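Local coordinates for extracellular solute-binding protein family 5 (Brucella melitensis, PDB 4ONY) that probably binds peptides or related solutes in the periplasm and delivers them to an ABC transporter for import, at residues T68-R71 and G72-N75; F79-V83 and Y84-M88; E175-D178 and R179-M183; V191-K194 and H195-R199; K579-S583 and G584-P588. All blocks are in the same frame, centred on the assembly; numbering follows the deposited sequence.

Contact 1 (T68-R71 and G72-N75); sequences TTAR and GLYN
Arg71, Gly72 and Leu73 form the bend at which the chain turns back on itself, and Leu73 reaches across it to Ala70 and Thr69. Gly72 has a positive phi (100°), and its backbone angles favour glycine. Beyond the bend the Leu73 side chain folds inward: CG stands beside its own backbone N (chi1 -62°), which brings CD1 to 3.8 Å from Ala70 O and 4.3 Å from Ala70 CB. The same methyl lies 4.2 Å from Thr69 CG2, the two side chains crossing at about a right angle. A water bridges the bend, donating to Ala70 O at 2.7 Å and accepting from Leu73 N at 2.9 Å, so it joins two backbone groups that do not bond directly. Arg71 leaves the bend on another course. Its chain is bent at chi2 and chi3, and NE and NH2 make salt bridges to Asp76 and Glu78. The loop belongs to the long connection between strands 46-52 and 88-90; Ala70 and Leu73 pack on Ile227 and Tyr229 of strand 226-231, respectively, and the Arg71 carbonyl accepts from the Tyr229 hydroxyl.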
loop_
_atom_site.group_PDB
_atom_site.type_symbol
_atom_site.label_atom_id
_atom_site.label_comp_id
_atom_site.label_asym_id
_atom_site.label_seq_id
_atom_site.Cartn_x
_atom_site.Cartn_y
_atom_site.Cartn_z
ATOM N N THR A 68 -14.504 -13.053 3.164
ATOM C CA THR A 68 -15.029 -13.107 4.483
ATOM C C THR A 68 -14.168 -14.032 5.339
ATOM O O THR A 68 -14.676 -14.837 6.130
ATOM C CB THR A 68 -16.499 -13.549 4.466
ATOM O OG1 THR A 68 -16.615 -14.802 3.773
ATOM C CG2 THR A 68 -17.376 -12.515 3.772
ATOM N N THR A 69 -12.864 -13.911 5.170
ATOM C CA THR A 69 -11.899 -14.642 5.971
ATOM C C THR A 69 -11.419 -13.807 7.160
ATOM O O THR A 69 -11.211 -12.619 7.030
ATOM C CB THR A 69 -10.721 -15.085 5.095
ATOM O OG1 THR A 69 -11.203 -16.035 4.118
ATOM C CG2 THR A 69 -9.672 -15.723 5.911
ATOM N N ALA A 70 -11.269 -14.430 8.316
ATOM C CA ALA A 70 -10.880 -13.722 9.503
ATOM C C ALA A 70 -9.538 -13.033 9.333
ATOM O O ALA A 70 -8.666 -13.549 8.656
ATOM C CB ALA A 70 -10.770 -14.655 10.683
ATOM N N ARG A 71 -9.414 -11.878 9.962
ATOM C CA ARG A 71 -8.178 -11.140 10.027
ATOM C C ARG A 71 -7.211 -11.862 10.960
ATOM O O ARG A 71 -7.622 -12.544 11.899
ATOM C CB ARG A 71 -8.429 -9.718 10.598
ATOM C CG ARG A 71 -9.309 -8.812 9.741
ATOM C CD ARG A 71 -8.589 -8.285 8.518
ATOM N NE ARG A 71 -7.414 -7.531 8.974
ATOM C CZ ARG A 71 -7.410 -6.255 9.364
ATOM N NH1 ARG A 71 -8.513 -5.508 9.277
ATOM N NH2 ARG A 71 -6.270 -5.706 9.801
ATOM N N GLY A 72 -5.933 -11.652 10.717
ATOM C CA GLY A 72 -4.874 -12.032 11.646
ATOM C C GLY A 72 -4.166 -13.345 11.278
ATOM O O GLY A 72 -3.124 -13.654 11.857
ATOM N N LEU A 73 -4.681 -14.095 10.324
ATOM C CA LEU A 73 -4.133 -15.408 10.038
ATOM C C LEU A 73 -2.854 -15.317 9.216
ATOM O O LEU A 73 -1.865 -15.999 9.515
ATOM C CB LEU A 73 -5.167 -16.290 9.327
ATOM C CG LEU A 73 -6.424 -16.573 10.129
ATOM C CD1 LEU A 73 -7.524 -17.097 9.208
ATOM C CD2 LEU A 73 -6.138 -17.607 11.214
ATOM N N TYR A 74 -2.903 -14.502 8.174
ATOM C CA TYR A 74 -1.855 -14.407 7.189
ATOM C C TYR A 74 -2.028 -13.084 6.406
ATOM O O TYR A 74 -3.137 -12.670 6.114
ATOM C CB TYR A 74 -1.920 -15.584 6.212
ATOM C CG TYR A 74 -0.834 -15.536 5.166
ATOM C CD1 TYR A 74 0.462 -15.913 5.487
ATOM C CD2 TYR A 74 -1.086 -15.080 3.886
ATOM C CE1 TYR A 74 1.474 -15.887 4.539
ATOM C CE2 TYR A 74 -0.083 -15.011 2.932
ATOM C CZ TYR A 74 1.202 -15.410 3.278
ATOM O OH TYR A 74 2.201 -15.372 2.367
ATOM N N ASN A 75 -0.941 -12.427 6.094
ATOM C CA ASN A 75 -0.974 -11.181 5.289
ATOM C C ASN A 75 -1.859 -10.076 5.849
ATOM O O ASN A 75 -2.624 -9.433 5.130
ATOM C CB ASN A 75 -1.444 -11.500 3.860
ATOM C CG ASN A 75 -1.200 -10.332 2.910
ATOM O OD1 ASN A 75 -0.358 -9.482 3.185
ATOM N ND2 ASN A 75 -1.958 -10.264 1.818
HETATM O O HOH W 1 -6.093 -13.477 7.834
#

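Contact 2 (F79-V83 and Y84-M88); sequences FGNMV and YQTLM
Asn81 and Thr86 are joined through water: one molecule accepts from Asn81 ND2 at 3.0 Å and from Thr86 N at 3.1 Å. A second water donates to Asn81 O and accepts from Gln85 NE2 at 3.0 Å. Direct hydrogen bonds between 79-83 and 84-88 are absent, so these waters supply the polar links across the bend. The outer ends of both amides are held by other loops: Asn81 OD1 accepts from Asn75 N, and Gln85 OE1 from Ser213 and Trp236. The segment is the last part of the irregular connection that follows strand 46-52 and runs into strand 88-90, which pairs antiparallel with strand 97-108. Near that junction Thr86 OG1 reaches forward two residues and donates to Met88 O at 2.6 Å, approaching from well above the carbonyl plane. Apolar contact is concentrated at Val83 and Tyr84, whose side chains lie alongside each other. A chi1 of 174° turns Val83 CG1 away from the backbone N and over the face of the Tyr84 ring, a CH-pi contact 4.2 Å from the centroid and 13° off the normal. A smaller van der Waals contact sets Thr86 CG2 3.8 Å from Asn81 ND2, with the two side chains roughly perpendicular.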
loop_
_atom_site.group_PDB
_atom_site.type_symbol
_atom_site.label_atom_id
_atom_site.label_comp_id
_atom_site.label_asym_id
_atom_site.label_seq_id
_atom_site.Cartn_x
_atom_site.Cartn_y
_atom_site.Cartn_z
ATOM N N PHE A 79 -1.593 -6.664 11.746
ATOM C CA PHE A 79 -0.966 -7.738 12.589
ATOM C C PHE A 79 0.002 -8.706 11.939
ATOM O O PHE A 79 0.595 -9.486 12.635
ATOM C CB PHE A 79 -2.033 -8.575 13.249
ATOM C CG PHE A 79 -2.881 -7.797 14.170
ATOM C CD1 PHE A 79 -2.340 -7.286 15.359
ATOM C CD2 PHE A 79 -4.199 -7.543 13.858
ATOM C CE1 PHE A 79 -3.124 -6.539 16.230
ATOM C CE2 PHE A 79 -4.987 -6.792 14.715
ATOM C CZ PHE A 79 -4.452 -6.298 15.899
ATOM N N GLY A 80 0.177 -8.649 10.623
ATOM C CA GLY A 80 1.135 -9.519 9.947
ATOM C C GLY A 80 0.684 -10.985 9.947
ATOM O O GLY A 80 -0.518 -11.269 9.856
ATOM N N ASN A 81 1.640 -11.901 10.078
ATOM C CA ASN A 81 1.343 -13.317 9.962
ATOM C C ASN A 81 1.357 -14.010 11.326
ATOM O O ASN A 81 2.365 -14.558 11.757
ATOM C CB ASN A 81 2.313 -13.964 8.947
ATOM C CG ASN A 81 2.336 -13.242 7.588
ATOM O OD1 ASN A 81 1.327 -12.677 7.102
ATOM N ND2 ASN A 81 3.488 -13.243 6.969
ATOM N N MET A 82 0.217 -14.022 12.011
ATOM C CA MET A 82 0.150 -14.603 13.344
ATOM C C MET A 82 0.017 -16.136 13.448
ATOM O O MET A 82 0.474 -16.744 14.457
ATOM C CB MET A 82 -0.946 -13.932 14.143
ATOM C CG MET A 82 -0.611 -12.463 14.452
ATOM S SD MET A 82 -1.662 -11.818 15.746
ATOM C CE MET A 82 -3.193 -11.726 14.801
ATOM N N VAL A 83 -0.570 -16.765 12.432
ATOM C CA VAL A 83 -0.738 -18.216 12.424
ATOM C C VAL A 83 0.144 -18.871 11.356
ATOM O O VAL A 83 0.950 -19.742 11.658
ATOM C CB VAL A 83 -2.213 -18.598 12.211
ATOM C CG1 VAL A 83 -2.381 -20.101 12.062
ATOM C CG2 VAL A 83 -3.035 -18.082 13.395
ATOM N N TYR A 84 -0.018 -18.447 10.111
ATOM C CA TYR A 84 0.765 -18.967 9.030
ATOM C C TYR A 84 1.985 -18.088 8.788
ATOM O O TYR A 84 1.852 -16.873 8.596
ATOM C CB TYR A 84 -0.085 -19.008 7.779
ATOM C CG TYR A 84 -1.219 -20.040 7.862
ATOM C CD1 TYR A 84 -0.953 -21.399 7.829
ATOM C CD2 TYR A 84 -2.550 -19.631 7.931
ATOM C CE1 TYR A 84 -1.981 -22.350 7.913
ATOM C CE2 TYR A 84 -3.578 -20.562 7.985
ATOM C CZ TYR A 84 -3.291 -21.912 7.973
ATOM O OH TYR A 84 -4.300 -22.816 8.003
ATOM N N GLN A 85 3.162 -18.713 8.748
ATOM C CA GLN A 85 4.410 -17.994 8.567
ATOM C C GLN A 85 5.010 -18.237 7.211
ATOM O O GLN A 85 4.658 -19.175 6.503
ATOM C CB GLN A 85 5.402 -18.420 9.619
ATOM C CG GLN A 85 4.945 -18.145 11.026
ATOM C CD GLN A 85 5.997 -18.504 12.057
ATOM O OE1 GLN A 85 6.481 -19.615 12.096
ATOM N NE2 GLN A 85 6.342 -17.531 12.908
ATOM N N THR A 86 5.918 -17.350 6.863
ATOM C CA THR A 86 6.672 -17.410 5.623
ATOM C C THR A 86 8.101 -17.903 5.919
ATOM O O THR A 86 8.511 -18.014 7.094
ATOM C CB THR A 86 6.777 -16.014 5.018
ATOM O OG1 THR A 86 7.338 -15.146 6.007
ATOM C CG2 THR A 86 5.418 -15.546 4.626
ATOM N N LEU A 87 8.858 -18.177 4.862
ATOM C CA LEU A 87 10.219 -18.628 5.062
ATOM C C LEU A 87 11.057 -17.534 5.686
ATOM O O LEU A 87 11.932 -17.798 6.519
ATOM C CB LEU A 87 10.822 -19.095 3.749
ATOM C CG LEU A 87 10.187 -20.423 3.289
ATOM C CD1 LEU A 87 10.384 -20.633 1.790
ATOM C CD2 LEU A 87 10.787 -21.620 4.033
ATOM N N MET A 88 10.816 -16.294 5.260
ATOM C CA MET A 88 11.612 -15.138 5.755
ATOM C C MET A 88 10.672 -13.998 6.073
ATOM O O MET A 88 9.566 -13.922 5.497
ATOM C CB MET A 88 12.646 -14.711 4.715
ATOM C CG MET A 88 13.619 -15.836 4.345
ATOM S SD MET A 88 14.967 -15.319 3.273
ATOM C CE MET A 88 15.912 -14.345 4.440
HETATM O O HOH W 2 5.632 -14.690 8.496
HETATM O O HOH W 3 5.094 -14.828 13.143
#

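Contact 3 (E175-D178 and R179-M183); sequences EKSD and REFPM
Asp178 precedes the turn leading into helix 181-187 and makes a capping bond to Phe181 N, in the short loop that links this helix to strand 168-173. Two acceptors of the same residue share that N-H. Asp178 O lies 3.1 Å from Phe181 N with an angle of 145° at the hydrogen, whereas Asp178 OD1 is nearer, 2.9 Å from Phe181 N, but bent to 127° and therefore weak. The carboxylate reaches this place because CG stands between the backbone N and the carbonyl carbon (chi1 61°), bringing OD1 back toward Phe181 N. A water then bridges the two acidic side chains, donating to Asp178 OD1 at 2.9 Å and to Glu180 OE1 at 2.7 Å; it also lies in the plane of the Phe181 ring, at its edge. Polar atoms also lie against carbon here: Ser177 OG comes within 3.4 Å of Phe181 CB, and Pro182 CD sits 3.4 Å from Asp178 O. Phe181 itself meets Phe173 of the preceding strand, while Pro182 rests on Ile108 of strand 97-108. The other carboxylate oxygen, OD2, is bonded to Asn497. With OD1 facing a helix N terminus and OD2 accepting a hydrogen bond, the Asp178 carboxylate is probably stabilised in its ionised form; the water would probably ease the repulsion where Asp178 OD1 and Glu180 OE1 stand 4.5 Å apart.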
loop_
_atom_site.group_PDB
_atom_site.type_symbol
_atom_site.label_atom_id
_atom_site.label_comp_id
_atom_site.label_asym_id
_atom_site.label_seq_id
_atom_site.Cartn_x
_atom_site.Cartn_y
_atom_site.Cartn_z
ATOM N N GLU A 175 12.326 -19.334 -17.333
ATOM C CA GLU A 175 12.502 -18.061 -18.020
ATOM C C GLU A 175 11.355 -17.056 -17.789
ATOM O O GLU A 175 11.508 -15.872 -18.070
ATOM C CB GLU A 175 12.758 -18.309 -19.523
ATOM C CG GLU A 175 11.544 -18.766 -20.328
ATOM C CD GLU A 175 10.995 -20.154 -19.938
ATOM O OE1 GLU A 175 11.797 -21.064 -19.550
ATOM O OE2 GLU A 175 9.748 -20.339 -20.044
ATOM N N LYS A 176 10.209 -17.503 -17.297
ATOM C CA LYS A 176 9.170 -16.557 -16.942
ATOM C C LYS A 176 9.465 -15.788 -15.625
ATOM O O LYS A 176 8.744 -14.887 -15.292
ATOM C CB LYS A 176 7.833 -17.249 -16.809
ATOM C CG LYS A 176 7.321 -17.840 -18.104
ATOM C CD LYS A 176 6.100 -18.677 -17.759
ATOM C CE LYS A 176 5.041 -18.691 -18.848
ATOM N NZ LYS A 176 3.900 -19.559 -18.406
ATOM N N SER A 177 10.479 -16.189 -14.867
ATOM C CA SER A 177 10.772 -15.580 -13.586
ATOM C C SER A 177 11.442 -14.210 -13.795
ATOM O O SER A 177 11.902 -13.918 -14.874
ATOM C CB SER A 177 11.691 -16.517 -12.817
ATOM O OG SER A 177 11.885 -16.057 -11.507
ATOM N N ASP A 178 11.477 -13.390 -12.755
ATOM C CA ASP A 178 12.199 -12.128 -12.777
ATOM C C ASP A 178 12.925 -11.959 -11.429
ATOM O O ASP A 178 12.846 -12.812 -10.557
ATOM C CB ASP A 178 11.262 -10.975 -13.094
ATOM C CG ASP A 178 10.162 -10.823 -12.075
ATOM O OD1 ASP A 178 10.324 -11.177 -10.867
ATOM O OD2 ASP A 178 9.108 -10.348 -12.489
ATOM N N ARG A 179 13.640 -10.871 -11.282
ATOM C CA ARG A 179 14.478 -10.684 -10.134
ATOM C C ARG A 179 13.696 -10.513 -8.846
ATOM O O ARG A 179 14.200 -10.887 -7.792
ATOM C CB ARG A 179 15.455 -9.535 -10.368
ATOM C CG ARG A 179 16.563 -9.940 -11.351
ATOM C CD ARG A 179 17.586 -8.832 -11.522
ATOM N NE ARG A 179 18.269 -8.595 -10.271
ATOM C CZ ARG A 179 19.227 -9.360 -9.741
ATOM N NH1 ARG A 179 19.742 -10.424 -10.382
ATOM N NH2 ARG A 179 19.721 -9.016 -8.571
ATOM N N GLU A 180 12.458 -10.004 -8.921
ATOM C CA GLU A 180 11.592 -9.949 -7.737
ATOM C C GLU A 180 11.048 -11.324 -7.298
ATOM O O GLU A 180 10.795 -11.522 -6.127
ATOM C CB GLU A 180 10.393 -9.027 -7.997
ATOM C CG GLU A 180 9.522 -8.751 -6.774
ATOM C CD GLU A 180 8.051 -8.487 -7.115
ATOM O OE1 GLU A 180 7.532 -9.015 -8.112
ATOM O OE2 GLU A 180 7.400 -7.794 -6.329
ATOM N N PHE A 181 10.914 -12.286 -8.213
ATOM C CA PHE A 181 10.216 -13.533 -7.892
ATOM C C PHE A 181 10.735 -14.304 -6.670
ATOM O O PHE A 181 9.943 -14.784 -5.849
ATOM C CB PHE A 181 10.142 -14.491 -9.093
ATOM C CG PHE A 181 9.132 -15.594 -8.894
ATOM C CD1 PHE A 181 7.805 -15.284 -8.754
ATOM C CD2 PHE A 181 9.532 -16.899 -8.735
ATOM C CE1 PHE A 181 6.861 -16.270 -8.556
ATOM C CE2 PHE A 181 8.600 -17.908 -8.517
ATOM C CZ PHE A 181 7.253 -17.584 -8.437
ATOM N N PRO A 182 12.055 -14.427 -6.507
ATOM C CA PRO A 182 12.496 -15.117 -5.306
ATOM C C PRO A 182 12.070 -14.436 -4.034
ATOM O O PRO A 182 11.861 -15.122 -3.045
ATOM C CB PRO A 182 14.025 -15.114 -5.420
ATOM C CG PRO A 182 14.290 -14.938 -6.871
ATOM C CD PRO A 182 13.170 -14.095 -7.394
ATOM N N MET A 183 11.937 -13.106 -4.047
ATOM C CA MET A 183 11.370 -12.399 -2.909
ATOM C C MET A 183 9.968 -12.913 -2.540
ATOM O O MET A 183 9.584 -12.890 -1.367
ATOM C CB MET A 183 11.274 -10.879 -3.135
ATOM C CG MET A 183 12.549 -10.198 -3.641
ATOM S SD MET A 183 13.953 -10.335 -2.534
ATOM C CE MET A 183 13.380 -9.355 -1.152
HETATM O O HOH W 4 7.844 -11.383 -9.452
#

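Contact 4 (V191-K194 and H195-R199); sequences VLPK and HAINR
Pro193 is the bump of this tight turn, and the side chains of His195, Ala196 and Ile197 are gathered round its ring. The turn lies in the loop between helix 181-187 and strand 216-222, and Ala196 N donates to Pro193 O at 3.1 Å to close it. CB, CG and CD of the proline make their closest side-chain contacts with His195, Ala196 and Ile197, and these contacts partly overlap. CB approaches the imidazole obliquely, 3.8 Å from His195 CE1; CG touches the Ala196 methyl at 3.9 Å; and CD meets the end of Ile197, 3.8 Å from its CD1. The isoleucine crosses the proline at about a right angle, and the same CD1 also fills the angle beside Leu192, 3.9 Å from Leu192 CB. A chi1 of 76° places the His195 ring near Pro193 CB, and the Ala196 methyl lies 3.8 Å above one face of it, toward the rim. Outside the turn, Lys194 and His195 carry their polar ends to Asp134 and Asp127, while Leu192 packs on Ile142 of helix 133-146. A water bridges two backbone carbonyls, donating to Lys194 O at 2.7 Å and to Ile197 O at 2.6 Å.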
loop_
_atom_site.group_PDB
_atom_site.type_symbol
_atom_site.label_atom_id
_atom_site.label_comp_id
_atom_site.label_asym_id
_atom_site.label_seq_id
_atom_site.Cartn_x
_atom_site.Cartn_y
_atom_site.Cartn_z
ATOM N N VAL A 191 4.030 -21.456 4.728
ATOM C CA VAL A 191 4.288 -22.860 4.817
ATOM C C VAL A 191 3.109 -23.471 5.579
ATOM O O VAL A 191 2.748 -23.010 6.665
ATOM C CB VAL A 191 5.654 -23.172 5.491
ATOM C CG1 VAL A 191 5.922 -24.670 5.470
ATOM C CG2 VAL A 191 6.771 -22.459 4.767
ATOM N N LEU A 192 2.553 -24.532 4.989
ATOM C CA LEU A 192 1.383 -25.267 5.456
ATOM C C LEU A 192 1.760 -26.656 6.006
ATOM O O LEU A 192 2.708 -27.284 5.528
ATOM C CB LEU A 192 0.405 -25.498 4.299
ATOM C CG LEU A 192 -0.064 -24.243 3.572
ATOM C CD1 LEU A 192 -1.074 -24.548 2.482
ATOM C CD2 LEU A 192 -0.682 -23.224 4.546
ATOM N N PRO A 193 1.021 -27.144 7.008
ATOM C CA PRO A 193 1.296 -28.443 7.639
ATOM C C PRO A 193 0.658 -29.642 6.931
ATOM O O PRO A 193 -0.562 -29.850 7.055
ATOM C CB PRO A 193 0.675 -28.289 9.024
ATOM C CG PRO A 193 -0.439 -27.325 8.831
ATOM C CD PRO A 193 -0.010 -26.397 7.730
ATOM N N LYS A 194 1.469 -30.431 6.219
ATOM C CA LYS A 194 0.986 -31.623 5.533
ATOM C C LYS A 194 0.224 -32.530 6.476
ATOM O O LYS A 194 -0.850 -33.024 6.112
ATOM C CB LYS A 194 2.140 -32.426 4.962
ATOM C CG LYS A 194 1.694 -33.573 4.067
ATOM C CD LYS A 194 2.886 -34.263 3.442
ATOM C CE LYS A 194 2.450 -35.327 2.467
ATOM N NZ LYS A 194 3.662 -36.021 1.932
ATOM N N HIS A 195 0.745 -32.723 7.686
ATOM C CA HIS A 195 0.145 -33.684 8.610
ATOM C C HIS A 195 -1.206 -33.232 9.119
ATOM O O HIS A 195 -1.979 -34.064 9.527
ATOM C CB HIS A 195 1.028 -33.945 9.822
ATOM C CG HIS A 195 1.001 -32.832 10.830
ATOM N ND1 HIS A 195 1.750 -31.683 10.680
ATOM C CD2 HIS A 195 0.321 -32.694 11.993
ATOM C CE1 HIS A 195 1.519 -30.886 11.710
ATOM N NE2 HIS A 195 0.675 -31.487 12.530
ATOM N N ALA A 196 -1.499 -31.950 9.090
ATOM C CA ALA A 196 -2.723 -31.443 9.695
ATOM C C ALA A 196 -3.820 -31.055 8.713
ATOM O O ALA A 196 -4.843 -30.544 9.148
ATOM C CB ALA A 196 -2.400 -30.234 10.553
ATOM N N ILE A 197 -3.585 -31.172 7.409
ATOM C CA ILE A 197 -4.550 -30.708 6.430
ATOM C C ILE A 197 -5.176 -31.927 5.730
ATOM O O ILE A 197 -4.477 -32.795 5.235
ATOM C CB ILE A 197 -3.890 -29.754 5.426
ATOM C CG1 ILE A 197 -3.738 -28.388 6.063
ATOM C CG2 ILE A 197 -4.726 -29.609 4.164
ATOM C CD1 ILE A 197 -2.773 -27.472 5.358
ATOM N N ASN A 198 -6.487 -31.951 5.681
ATOM C CA ASN A 198 -7.227 -32.932 4.853
ATOM C C ASN A 198 -7.317 -32.327 3.482
ATOM O O ASN A 198 -8.030 -31.365 3.270
ATOM C CB ASN A 198 -8.641 -33.192 5.392
ATOM C CG ASN A 198 -9.450 -34.168 4.530
ATOM O OD1 ASN A 198 -9.316 -34.253 3.311
ATOM N ND2 ASN A 198 -10.304 -34.922 5.186
ATOM N N ARG A 199 -6.611 -32.926 2.554
ATOM C CA ARG A 199 -6.529 -32.411 1.223
ATOM C C ARG A 199 -7.866 -32.341 0.497
ATOM O O ARG A 199 -8.089 -31.443 -0.326
ATOM C CB ARG A 199 -5.555 -33.262 0.432
ATOM C CG ARG A 199 -5.077 -32.566 -0.814
ATOM C CD ARG A 199 -4.015 -33.382 -1.506
ATOM N NE ARG A 199 -3.706 -32.721 -2.772
ATOM C CZ ARG A 199 -2.483 -32.380 -3.173
ATOM N NH1 ARG A 199 -1.415 -32.716 -2.461
ATOM N NH2 ARG A 199 -2.336 -31.746 -4.333
HETATM O O HOH W 5 -2.318 -33.222 3.851
#

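Contact 5 (K579-S583 and G584-P588); sequences KTPLS and GYQLP
Pro581 and Gly584 close the compact side of this contact, a type I beta turn whose Gly584 N donates to Pro581 O at 2.9 Å with a fairly straight angle of 162°. Gly584 has a phi of 96°, and its backbone angles favour glycine. Thr580 and Pro581 pack against the Gly584 carbonyl: Thr580 CG2 touches Gly584 C at 3.6 Å, and Pro581 CD lies 3.3 Å from Gly584 O. Gln586 then folds back over the turn. Its chain is bent at chi2 (-64°), so that CG rests 3.7 Å from Pro581 CG and NE2 returns to donate to Gly584 O at 3.2 Å. Gly584 O lies nearly in the amide plane of Gln586, although the amide nitrogen is well above the carbonyl plane. The looser side is bridged by water, which donates to Ser583 O at 3.0 Å and to Tyr585 O at 2.6 Å and hovers over the centre of one face of the Tyr585 ring. Ser583 OG is bonded to the backbone of Arg92, and Tyr585 meets Phe302. The polar pattern implies that the turn's own backbone bond closes it, with further bonds from Leu582 and Ser583 to neighbouring loops, whereas the glutamine amide and the water tie the departing chain back to it.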
loop_
_atom_site.group_PDB
_atom_site.type_symbol
_atom_site.label_atom_id
_atom_site.label_comp_id
_atom_site.label_asym_id
_atom_site.label_seq_id
_atom_site.Cartn_x
_atom_site.Cartn_y
_atom_site.Cartn_z
ATOM N N LYS A 579 11.021 4.443 19.272
ATOM C CA LYS A 579 11.324 4.406 17.829
ATOM C C LYS A 579 10.137 3.920 16.985
ATOM O O LYS A 579 9.428 2.952 17.342
ATOM C CB LYS A 579 12.518 3.495 17.540
ATOM C CG LYS A 579 13.804 4.019 18.076
ATOM C CD LYS A 579 14.964 3.047 17.854
ATOM C CE LYS A 579 15.565 3.209 16.478
ATOM N NZ LYS A 579 17.032 3.412 16.617
ATOM N N THR A 580 9.968 4.591 15.853
ATOM C CA THR A 580 8.992 4.230 14.847
ATOM C C THR A 580 9.750 3.994 13.547
ATOM O O THR A 580 10.478 4.861 13.111
ATOM C CB THR A 580 8.015 5.378 14.632
ATOM O OG1 THR A 580 7.284 5.608 15.840
ATOM C CG2 THR A 580 7.041 5.011 13.508
ATOM N N PRO A 581 9.582 2.828 12.926
ATOM C CA PRO A 581 10.381 2.563 11.763
ATOM C C PRO A 581 9.841 3.204 10.484
ATOM O O PRO A 581 8.811 3.883 10.497
ATOM C CB PRO A 581 10.325 1.041 11.676
ATOM C CG PRO A 581 8.989 0.682 12.203
ATOM C CD PRO A 581 8.708 1.694 13.283
ATOM N N LEU A 582 10.547 2.976 9.393
ATOM C CA LEU A 582 10.217 3.503 8.064
ATOM C C LEU A 582 8.766 3.306 7.683
ATOM O O LEU A 582 8.152 4.212 7.083
ATOM C CB LEU A 582 11.109 2.834 7.028
ATOM C CG LEU A 582 11.172 3.407 5.580
ATOM C CD1 LEU A 582 11.767 4.796 5.610
ATOM C CD2 LEU A 582 11.988 2.451 4.731
ATOM N N SER A 583 8.201 2.124 8.017
ATOM C CA SER A 583 6.824 1.804 7.623
ATOM C C SER A 583 5.750 2.397 8.525
ATOM O O SER A 583 4.574 2.231 8.258
ATOM C CB SER A 583 6.595 0.314 7.511
ATOM O OG SER A 583 7.385 -0.293 6.506
ATOM N N GLY A 584 6.140 3.117 9.567
ATOM C CA GLY A 584 5.170 3.712 10.455
ATOM C C GLY A 584 4.960 2.807 11.659
ATOM O O GLY A 584 5.763 1.901 11.898
ATOM N N TYR A 585 3.917 3.059 12.442
ATOM C CA TYR A 585 3.743 2.317 13.695
ATOM C C TYR A 585 3.593 0.826 13.375
ATOM O O TYR A 585 3.031 0.467 12.344
ATOM C CB TYR A 585 2.541 2.851 14.539
ATOM C CG TYR A 585 1.182 2.610 13.847
ATOM C CD1 TYR A 585 0.520 1.408 13.979
ATOM C CD2 TYR A 585 0.632 3.587 13.043
ATOM C CE1 TYR A 585 -0.681 1.165 13.304
ATOM C CE2 TYR A 585 -0.563 3.393 12.371
ATOM C CZ TYR A 585 -1.209 2.169 12.484
ATOM O OH TYR A 585 -2.382 1.961 11.829
ATOM N N GLN A 586 4.016 -0.032 14.304
ATOM C CA GLN A 586 3.947 -1.474 14.119
ATOM C C GLN A 586 3.319 -2.136 15.355
ATOM O O GLN A 586 3.979 -2.344 16.363
ATOM C CB GLN A 586 5.367 -1.999 13.932
ATOM C CG GLN A 586 6.078 -1.472 12.732
ATOM C CD GLN A 586 5.402 -1.909 11.484
ATOM O OE1 GLN A 586 5.130 -3.091 11.311
ATOM N NE2 GLN A 586 5.103 -0.961 10.596
ATOM N N LEU A 587 2.026 -2.427 15.262
ATOM C CA LEU A 587 1.280 -3.000 16.366
ATOM C C LEU A 587 1.904 -4.243 16.964
ATOM O O LEU A 587 1.806 -4.449 18.185
ATOM C CB LEU A 587 -0.159 -3.320 15.958
ATOM C CG LEU A 587 -1.026 -2.138 15.563
ATOM C CD1 LEU A 587 -2.459 -2.611 15.409
ATOM C CD2 LEU A 587 -0.942 -1.026 16.627
ATOM N N PRO A 588 2.524 -5.122 16.124
ATOM C CA PRO A 588 3.128 -6.324 16.693
ATOM C C PRO A 588 4.289 -6.057 17.678
ATOM O O PRO A 588 4.683 -6.968 18.384
ATOM C CB PRO A 588 3.654 -7.078 15.463
ATOM C CG PRO A 588 2.772 -6.633 14.360
ATOM C CD PRO A 588 2.462 -5.185 14.656
HETATM O O HOH W 6 2.270 1.607 10.093
#

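In the fold
Contacts 1, 2, 4 and 5 form a connected set, apart from contact 3. Contacts 1 and 2, with centres 11 Å apart, are joined by a probable hydrogen bond from Tyr84 N to Leu73 O (3.1 Å), as well as by the pairing of Asn75 with Asn81. Contact 2 continues to contact 4 through Val191 N and Gln85 O, 3.0 Å apart, and through Tyr84 against Leu192. Its other end meets contact 5, where Phe79 packs on Leu587 and Pro588. Contact 3 is about 7 Å from contact 2 at the nearest atoms. The bound 1-ethoxy-2-(2-ethoxyethoxy)ethane lies about 13 Å from the Arg71 side chain; Tyr256 OH, in its pocket, accepts a hydrogen bond from Arg71 N.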